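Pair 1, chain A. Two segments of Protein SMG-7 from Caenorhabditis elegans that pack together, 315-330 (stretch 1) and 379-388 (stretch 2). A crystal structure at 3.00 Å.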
# COMPACT_ATOMS: atom_id res chain seq x y z
N LEU A 315 28.04 -10.73 -10.50
CA LEU A 315 29.28 -10.95 -11.25
C LEU A 315 29.24 -12.28 -11.99
O LEU A 315 29.83 -12.43 -13.06
CB LEU A 315 30.48 -10.88 -10.32
CG LEU A 315 31.70 -10.13 -10.87
CD1 LEU A 315 31.30 -8.73 -11.31
CD2 LEU A 315 32.81 -10.07 -9.84
N LEU A 316 28.53 -13.26 -11.42
CA LEU A 316 28.34 -14.54 -12.08
C LEU A 316 27.34 -14.41 -13.22
O LEU A 316 27.42 -15.13 -14.21
CB LEU A 316 27.87 -15.61 -11.09
CG LEU A 316 28.89 -16.11 -10.06
CD1 LEU A 316 28.37 -17.35 -9.35
CD2 LEU A 316 30.25 -16.38 -10.71
N HIS A 317 26.39 -13.49 -13.08
CA HIS A 317 25.37 -13.27 -14.10
C HIS A 317 25.92 -12.55 -15.33
O HIS A 317 25.49 -12.81 -16.45
CB HIS A 317 24.17 -12.53 -13.53
CG HIS A 317 23.08 -13.44 -13.06
ND1 HIS A 317 22.29 -14.16 -13.92
CD2 HIS A 317 22.65 -13.74 -11.81
CE1 HIS A 317 21.42 -14.87 -13.23
NE2 HIS A 317 21.61 -14.64 -11.94
N ILE A 318 26.87 -11.65 -15.12
CA ILE A 318 27.54 -10.98 -16.23
C ILE A 318 28.33 -12.00 -17.03
O ILE A 318 28.39 -11.95 -18.26
CB ILE A 318 28.46 -9.84 -15.74
CG1 ILE A 318 27.62 -8.73 -15.10
CG2 ILE A 318 29.28 -9.28 -16.90
CD1 ILE A 318 28.42 -7.49 -14.75
N LEU A 319 28.93 -12.96 -16.32
CA LEU A 319 29.67 -14.04 -16.94
C LEU A 319 28.77 -14.90 -17.82
O LEU A 319 29.13 -15.23 -18.95
CB LEU A 319 30.33 -14.92 -15.87
CG LEU A 319 31.09 -16.14 -16.38
CD1 LEU A 319 32.36 -15.71 -17.10
CD2 LEU A 319 31.40 -17.10 -15.24
N ALA A 320 27.61 -15.27 -17.29
CA ALA A 320 26.65 -16.08 -18.03
C ALA A 320 26.13 -15.33 -19.25
O ALA A 320 25.81 -15.93 -20.28
CB ALA A 320 25.50 -16.50 -17.13
N LEU A 321 26.05 -14.00 -19.14
CA LEU A 321 25.67 -13.16 -20.26
C LEU A 321 26.76 -13.17 -21.33
O LEU A 321 26.47 -13.21 -22.52
CB LEU A 321 25.41 -11.72 -19.80
CG LEU A 321 24.07 -11.45 -19.11
CD1 LEU A 321 23.92 -9.97 -18.81
CD2 LEU A 321 22.91 -11.96 -19.95
N LEU A 322 28.01 -13.14 -20.88
CA LEU A 322 29.15 -13.21 -21.79
C LEU A 322 29.18 -14.55 -22.53
O LEU A 322 29.65 -14.63 -23.66
CB LEU A 322 30.46 -12.98 -21.03
CG LEU A 322 30.71 -11.56 -20.54
CD1 LEU A 322 32.02 -11.47 -19.78
CD2 LEU A 322 30.71 -10.59 -21.71
N LEU A 323 28.66 -15.58 -21.88
CA LEU A 323 28.64 -16.92 -22.46
C LEU A 323 27.52 -17.09 -23.49
O LEU A 323 27.43 -18.13 -24.14
CB LEU A 323 28.51 -17.98 -21.36
CG LEU A 323 29.79 -18.74 -20.99
CD1 LEU A 323 30.95 -17.80 -20.77
CD2 LEU A 323 29.55 -19.60 -19.76
N CYS A 324 26.68 -16.07 -23.63
CA CYS A 324 25.58 -16.12 -24.58
C CYS A 324 26.05 -15.92 -26.02
O CYS A 324 25.29 -16.08 -26.96
CB CYS A 324 24.51 -15.08 -24.24
SG CYS A 324 23.55 -15.46 -22.75
N ALA A 325 27.33 -15.56 -26.17
CA ALA A 325 27.92 -15.37 -27.49
C ALA A 325 29.20 -16.19 -27.64
O ALA A 325 30.30 -15.64 -27.60
CB ALA A 325 28.20 -13.90 -27.73
N PRO A 326 29.05 -17.52 -27.81
CA PRO A 326 30.19 -18.44 -27.93
C PRO A 326 31.07 -18.13 -29.14
O PRO A 326 32.29 -18.23 -29.05
CB PRO A 326 29.51 -19.80 -28.12
CG PRO A 326 28.15 -19.64 -27.53
CD PRO A 326 27.76 -18.23 -27.85
N LYS A 327 30.44 -17.75 -30.25
CA LYS A 327 31.15 -17.47 -31.49
C LYS A 327 32.11 -16.29 -31.33
O LYS A 327 33.09 -16.17 -32.07
CB LYS A 327 30.16 -17.19 -32.62
N LEU A 328 31.83 -15.42 -30.37
CA LEU A 328 32.68 -14.27 -30.10
C LEU A 328 33.89 -14.66 -29.24
O LEU A 328 34.90 -13.96 -29.24
CB LEU A 328 31.89 -13.16 -29.41
CG LEU A 328 30.99 -12.28 -30.28
CD1 LEU A 328 30.25 -11.26 -29.43
CD2 LEU A 328 31.81 -11.59 -31.35
N LEU A 329 33.77 -15.77 -28.53
CA LEU A 329 34.81 -16.20 -27.60
C LEU A 329 35.80 -17.19 -28.21
O LEU A 329 36.72 -17.66 -27.53
CB LEU A 329 34.19 -16.79 -26.33
CG LEU A 329 33.49 -15.78 -25.41
CD1 LEU A 329 33.01 -16.46 -24.14
CD2 LEU A 329 34.42 -14.62 -25.09
N ARG A 330 35.61 -17.52 -29.49
CA ARG A 330 36.56 -18.36 -30.20
C ARG A 330 37.89 -17.63 -30.35
O ARG A 330 37.92 -16.42 -30.59
CB ARG A 330 36.03 -18.71 -31.59
CG ARG A 330 34.79 -19.59 -31.61
CD ARG A 330 34.23 -19.70 -33.03
NE ARG A 330 33.05 -20.55 -33.10
CZ ARG A 330 32.27 -20.64 -34.18
NH1 ARG A 330 32.55 -19.94 -35.26
NH2 ARG A 330 31.22 -21.44 -34.16
N GLN A 379 24.44 -25.42 -14.01
CA GLN A 379 24.21 -25.06 -15.41
C GLN A 379 25.26 -24.09 -15.94
O GLN A 379 25.73 -24.21 -17.07
CB GLN A 379 22.81 -24.48 -15.58
CG GLN A 379 22.42 -24.20 -17.02
CD GLN A 379 20.99 -23.70 -17.14
OE1 GLN A 379 20.50 -23.43 -18.23
NE2 GLN A 379 20.31 -23.59 -16.00
N LEU A 380 25.62 -23.11 -15.11
CA LEU A 380 26.66 -22.14 -15.44
C LEU A 380 27.99 -22.85 -15.73
O LEU A 380 28.66 -22.56 -16.73
CB LEU A 380 26.84 -21.14 -14.30
CG LEU A 380 27.96 -20.11 -14.43
CD1 LEU A 380 27.73 -19.24 -15.66
CD2 LEU A 380 28.05 -19.26 -13.18
N ALA A 381 28.35 -23.77 -14.85
CA ALA A 381 29.57 -24.56 -15.01
C ALA A 381 29.52 -25.34 -16.32
O ALA A 381 30.51 -25.39 -17.05
CB ALA A 381 29.75 -25.49 -13.83
N GLN A 382 28.37 -25.94 -16.60
CA GLN A 382 28.20 -26.71 -17.83
C GLN A 382 28.37 -25.83 -19.07
O GLN A 382 28.93 -26.26 -20.08
CB GLN A 382 26.83 -27.39 -17.84
CG GLN A 382 26.67 -28.44 -16.76
CD GLN A 382 25.63 -29.47 -17.11
OE1 GLN A 382 24.80 -29.27 -18.00
NE2 GLN A 382 25.67 -30.61 -16.42
N LYS A 383 27.90 -24.59 -18.97
CA LYS A 383 28.04 -23.62 -20.05
C LYS A 383 29.50 -23.26 -20.30
O LYS A 383 29.96 -23.25 -21.45
CB LYS A 383 27.23 -22.36 -19.74
N LEU A 384 30.22 -22.96 -19.22
CA LEU A 384 31.65 -22.64 -19.32
C LEU A 384 32.44 -23.80 -19.93
O LEU A 384 33.26 -23.62 -20.84
CB LEU A 384 32.22 -22.30 -17.94
CG LEU A 384 32.16 -20.84 -17.50
CD1 LEU A 384 32.37 -20.73 -16.00
CD2 LEU A 384 33.21 -20.03 -18.25
N VAL A 385 32.18 -25.00 -19.41
CA VAL A 385 32.79 -26.22 -19.91
C VAL A 385 32.50 -26.39 -21.40
O VAL A 385 33.37 -26.81 -22.16
CB VAL A 385 32.30 -27.46 -19.13
CG1 VAL A 385 32.73 -28.75 -19.82
CG2 VAL A 385 32.81 -27.42 -17.71
N GLU A 386 31.28 -26.06 -21.81
CA GLU A 386 30.92 -26.14 -23.22
C GLU A 386 31.71 -25.15 -24.07
O GLU A 386 32.15 -25.48 -25.17
CB GLU A 386 29.43 -25.91 -23.42
CG GLU A 386 28.59 -27.15 -23.17
CD GLU A 386 27.19 -27.03 -23.75
OE1 GLU A 386 27.03 -26.31 -24.75
OE2 GLU A 386 26.26 -27.65 -23.20
N ILE A 387 31.88 -23.93 -23.56
CA ILE A 387 32.65 -22.91 -24.26
C ILE A 387 34.11 -23.32 -24.46
O ILE A 387 34.68 -23.10 -25.53
CB ILE A 387 32.58 -21.56 -23.53
CG1 ILE A 387 31.13 -21.08 -23.43
CG2 ILE A 387 33.43 -20.52 -24.25
CD1 ILE A 387 30.45 -20.93 -24.76
N GLU A 388 34.70 -23.92 -23.43
CA GLU A 388 36.08 -24.36 -23.53
C GLU A 388 36.22 -25.60 -24.42
O GLU A 388 37.21 -25.75 -25.13
CB GLU A 388 36.66 -24.66 -22.14
CG GLU A 388 38.13 -25.04 -22.16
CD GLU A 388 39.01 -23.93 -22.68
OE1 GLU A 388 38.79 -22.76 -22.29
OE2 GLU A 388 39.92 -24.21 -23.50

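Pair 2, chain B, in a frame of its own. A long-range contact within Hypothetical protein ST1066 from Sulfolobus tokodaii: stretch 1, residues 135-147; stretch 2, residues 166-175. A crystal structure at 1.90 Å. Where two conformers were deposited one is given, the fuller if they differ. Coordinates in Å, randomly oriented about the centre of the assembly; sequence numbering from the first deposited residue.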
# COMPACT_ATOMS: atom_id res chain seq x y z
N VAL B 135 -2.59 -13.02 -3.47
CA VAL B 135 -2.03 -11.66 -3.61
C VAL B 135 -1.26 -11.46 -4.92
O VAL B 135 -1.35 -10.40 -5.54
CB VAL B 135 -1.23 -11.15 -2.37
CG1 VAL B 135 0.21 -11.71 -2.30
CG2 VAL B 135 -1.16 -9.61 -2.39
N LEU B 136 -0.52 -12.48 -5.36
CA LEU B 136 0.18 -12.35 -6.64
C LEU B 136 -0.79 -12.22 -7.77
O LEU B 136 -0.60 -11.35 -8.65
CB LEU B 136 1.14 -13.53 -6.90
CG LEU B 136 2.39 -13.49 -6.01
CD1 LEU B 136 3.16 -14.83 -6.10
CD2 LEU B 136 3.29 -12.31 -6.35
N VAL B 137 -1.83 -13.04 -7.77
CA VAL B 137 -2.87 -12.96 -8.82
C VAL B 137 -3.59 -11.58 -8.78
O VAL B 137 -3.75 -10.92 -9.83
CB VAL B 137 -3.86 -14.15 -8.74
CG1 VAL B 137 -5.13 -13.92 -9.60
CG2 VAL B 137 -3.14 -15.45 -9.15
N ARG B 138 -3.96 -11.15 -7.57
CA ARG B 138 -4.67 -9.86 -7.43
C ARG B 138 -3.81 -8.65 -7.82
O ARG B 138 -4.29 -7.70 -8.48
CB ARG B 138 -5.22 -9.72 -5.99
CG ARG B 138 -6.48 -10.59 -5.76
CD ARG B 138 -7.04 -10.42 -4.32
NE ARG B 138 -6.26 -11.14 -3.31
CZ ARG B 138 -5.44 -10.58 -2.42
NH1 ARG B 138 -5.29 -9.25 -2.35
NH2 ARG B 138 -4.79 -11.35 -1.56
N THR B 139 -2.54 -8.67 -7.44
CA THR B 139 -1.62 -7.61 -7.88
C THR B 139 -1.44 -7.63 -9.41
O THR B 139 -1.46 -6.59 -10.08
CB THR B 139 -0.26 -7.69 -7.13
OG1 THR B 139 -0.49 -7.50 -5.72
CG2 THR B 139 0.69 -6.58 -7.61
N SER B 140 -1.32 -8.83 -9.98
CA SER B 140 -1.19 -8.98 -11.42
C SER B 140 -2.44 -8.47 -12.14
O SER B 140 -2.34 -7.74 -13.13
CB SER B 140 -0.88 -10.45 -11.77
OG SER B 140 0.38 -10.82 -11.25
N LEU B 141 -3.62 -8.82 -11.64
CA LEU B 141 -4.88 -8.26 -12.19
C LEU B 141 -4.90 -6.70 -12.15
O LEU B 141 -5.30 -6.04 -13.12
CB LEU B 141 -6.08 -8.81 -11.43
CG LEU B 141 -6.43 -10.29 -11.67
CD1 LEU B 141 -7.32 -10.77 -10.54
CD2 LEU B 141 -7.12 -10.51 -13.04
N ALA B 142 -4.50 -6.15 -11.01
CA ALA B 142 -4.46 -4.68 -10.86
C ALA B 142 -3.52 -4.06 -11.93
O ALA B 142 -3.87 -3.05 -12.55
CB ALA B 142 -4.03 -4.30 -9.47
N LEU B 143 -2.35 -4.65 -12.12
CA LEU B 143 -1.33 -4.06 -12.99
C LEU B 143 -1.53 -4.31 -14.46
O LEU B 143 -1.05 -3.52 -15.30
CB LEU B 143 0.08 -4.51 -12.59
CG LEU B 143 0.52 -4.17 -11.15
CD1 LEU B 143 1.84 -4.81 -10.90
CD2 LEU B 143 0.60 -2.67 -10.86
N ALA B 144 -2.21 -5.40 -14.80
CA ALA B 144 -2.32 -5.78 -16.22
C ALA B 144 -3.28 -4.89 -17.00
O ALA B 144 -3.31 -4.94 -18.23
CB ALA B 144 -2.68 -7.24 -16.37
N SER B 145 -4.05 -4.06 -16.31
CA SER B 145 -4.78 -3.00 -16.98
C SER B 145 -3.99 -1.71 -17.24
O SER B 145 -4.56 -0.71 -17.72
CB SER B 145 -6.08 -2.67 -16.23
OG SER B 145 -5.79 -2.21 -14.93
N GLN B 146 -2.70 -1.72 -16.92
CA GLN B 146 -1.86 -0.54 -17.07
C GLN B 146 -2.54 0.72 -16.45
O GLN B 146 -2.73 1.75 -17.13
CB GLN B 146 -1.53 -0.32 -18.56
CG GLN B 146 -0.68 -1.47 -19.09
CD GLN B 146 0.12 -1.11 -20.33
OE1 GLN B 146 -0.21 -1.55 -21.43
NE2 GLN B 146 1.18 -0.32 -20.15
N PRO B 147 -2.87 0.64 -15.15
CA PRO B 147 -3.54 1.75 -14.48
C PRO B 147 -2.63 2.95 -14.45
O PRO B 147 -1.38 2.83 -14.36
CB PRO B 147 -3.71 1.22 -13.03
CG PRO B 147 -2.60 0.20 -12.85
CD PRO B 147 -2.52 -0.46 -14.22
N VAL B 166 10.09 -10.69 -8.65
CA VAL B 166 9.35 -10.66 -9.91
C VAL B 166 8.19 -9.64 -9.86
O VAL B 166 8.08 -8.77 -10.75
CB VAL B 166 8.87 -12.07 -10.32
CG1 VAL B 166 7.97 -11.99 -11.54
CG2 VAL B 166 10.08 -12.97 -10.66
N ILE B 167 7.38 -9.70 -8.81
CA ILE B 167 6.23 -8.79 -8.72
C ILE B 167 6.67 -7.33 -8.51
O ILE B 167 6.03 -6.42 -8.99
CB ILE B 167 5.19 -9.27 -7.65
CG1 ILE B 167 3.80 -8.64 -7.91
CG2 ILE B 167 5.67 -8.97 -6.23
CD1 ILE B 167 3.16 -9.05 -9.20
N SER B 168 7.80 -7.13 -7.83
CA SER B 168 8.35 -5.79 -7.60
C SER B 168 8.73 -5.14 -8.93
O SER B 168 8.53 -3.95 -9.12
CB SER B 168 9.55 -5.84 -6.67
OG SER B 168 10.01 -4.54 -6.36
N ARG B 169 9.29 -5.94 -9.84
CA ARG B 169 9.64 -5.46 -11.17
C ARG B 169 8.38 -4.94 -11.88
O ARG B 169 8.40 -3.88 -12.49
CB ARG B 169 10.43 -6.53 -11.98
CG ARG B 169 11.90 -6.68 -11.43
CD ARG B 169 12.79 -7.95 -11.84
NE ARG B 169 14.02 -7.96 -11.01
CZ ARG B 169 14.49 -9.00 -10.27
NH1 ARG B 169 13.87 -10.18 -10.30
NH2 ARG B 169 15.59 -8.85 -9.52
N TYR B 170 7.27 -5.66 -11.75
CA TYR B 170 6.01 -5.21 -12.39
C TYR B 170 5.38 -4.00 -11.69
O TYR B 170 4.80 -3.12 -12.35
CB TYR B 170 5.02 -6.36 -12.46
CG TYR B 170 5.37 -7.37 -13.52
CD1 TYR B 170 5.43 -7.00 -14.87
CD2 TYR B 170 5.62 -8.70 -13.19
CE1 TYR B 170 5.75 -7.93 -15.85
CE2 TYR B 170 5.95 -9.64 -14.17
CZ TYR B 170 6.01 -9.24 -15.48
OH TYR B 170 6.32 -10.18 -16.44
N ILE B 171 5.46 -3.99 -10.37
CA ILE B 171 4.98 -2.87 -9.55
C ILE B 171 5.71 -1.60 -9.97
O ILE B 171 5.12 -0.53 -10.09
CB ILE B 171 5.14 -3.19 -8.01
CG1 ILE B 171 4.12 -4.25 -7.61
CG2 ILE B 171 5.03 -1.91 -7.14
CD1 ILE B 171 4.30 -4.85 -6.20
N LYS B 172 7.01 -1.72 -10.23
CA LYS B 172 7.81 -0.55 -10.58
C LYS B 172 7.56 -0.09 -12.02
O LYS B 172 7.61 1.12 -12.30
CB LYS B 172 9.28 -0.78 -10.24
CG LYS B 172 9.48 -0.98 -8.70
CD LYS B 172 10.86 -1.60 -8.34
CE LYS B 172 11.98 -0.59 -8.36
NZ LYS B 172 13.24 -1.26 -7.85
N GLU B 173 7.23 -1.04 -12.90
CA GLU B 173 7.02 -0.74 -14.32
C GLU B 173 5.62 -0.21 -14.63
O GLU B 173 5.46 0.67 -15.48
CB GLU B 173 7.31 -1.97 -15.17
CG GLU B 173 6.91 -1.79 -16.64
CD GLU B 173 7.37 -2.91 -17.52
OE1 GLU B 173 7.67 -4.01 -16.97
OE2 GLU B 173 7.43 -2.70 -18.77
N TYR B 174 4.61 -0.73 -13.92
CA TYR B 174 3.22 -0.37 -14.19
C TYR B 174 2.58 0.48 -13.06
O TYR B 174 3.06 0.50 -11.91
CB TYR B 174 2.41 -1.64 -14.49
CG TYR B 174 2.89 -2.33 -15.75
CD1 TYR B 174 2.53 -1.84 -17.00
CD2 TYR B 174 3.72 -3.45 -15.69
CE1 TYR B 174 2.98 -2.45 -18.17
CE2 TYR B 174 4.18 -4.08 -16.87
CZ TYR B 174 3.80 -3.57 -18.10
OH TYR B 174 4.22 -4.15 -19.28
N GLY B 175 1.51 1.20 -13.40
CA GLY B 175 0.91 2.19 -12.48
C GLY B 175 1.85 3.29 -11.99
O GLY B 175 2.35 3.23 -10.87
O HOH W 1 0.46 1.39 -15.82

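Two helices that run side by side in roughly the same direction must fill the groove between them, and a leucine can take the same place in both of two otherwise different solutions. Pairs 1 and 2 illustrate the principle. In pair 1 the helix axes approach to 10.5 Å at 40°; in pair 2 they approach to 10.3 Å at 25°. The central backbones nevertheless superpose with an RMSD of 0.6 Å over 14 residues.

The closest side-chain match is A:Leu323 with B:Leu143, whose centres lie 0.3 Å apart. Both point toward the partner helix, and both reach its backbone as well as its side chains. A:Leu323 CD2 lies 3.5 Å from A:Leu384 N and 3.7 Å from A:Leu384 CG; B:Leu143 CD1 lies 3.7 Å from B:Ile171 N and 4.0 Å from B:Ile171 CG1. The matched position holds leucine in pair 1 and isoleucine in pair 2, and each touches the shared leucine.

One turn earlier the same space is filled differently. A:Leu380 and B:Ile167 coincide closely, but the matched residues facing them differ in kind. In pair 1, A:Leu380 CD1 packs 3.8 Å from A:Ala320 CB, and A:Leu319 CD2 extends to within 3.8 Å of A:Leu384 CD1. In pair 2 the matching residues are B:Ser140 and B:Thr139. The threonine offers its methyl, with B:Thr139 CG2 3.7 Å from B:Ile167 CG1. The serine hydroxyl has a partner within its own helix: B:Ser140 OG donates a 2.8 Å hydrogen bond to B:Leu136 O, and lies 3.9 Å from B:Ile167 CD1.

The solutions diverge most at the C-terminal side of the contact. A:Ile387, still helical, packs its CG1 3.6 Å from A:Leu323 CG and its CD1 3.7 Å from A:Pro326 CB. Its counterpart, B:Tyr174, is the first residue to leave helical geometry. The side-chain centres are 4.8 Å apart, and the tyrosine ring meets B:Gln146, the match of A:Pro326, at its edge: B:Gln146 NE2 lies 3.4 Å from B:Tyr174 CE1.

Beyond this point pair 2 brings its two stretches closer still, with B:Pro147 CA 4.9 Å from B:Gly175 CA against 5.8 Å between B:Gln146 CA and B:Tyr174 CA. B:Gly175 CA makes a CA-H...O contact of 3.0 Å with B:Pro147 O, and a water bridges the same residues, donating to B:Pro147 O at 2.8 Å and accepting from B:Gly175 N at 2.6 Å. Neither pair has a clear direct hydrogen bond across the stretches among its modelled atoms. A common backbone frame and a shared leucine therefore leave considerable freedom in the surrounding side chains.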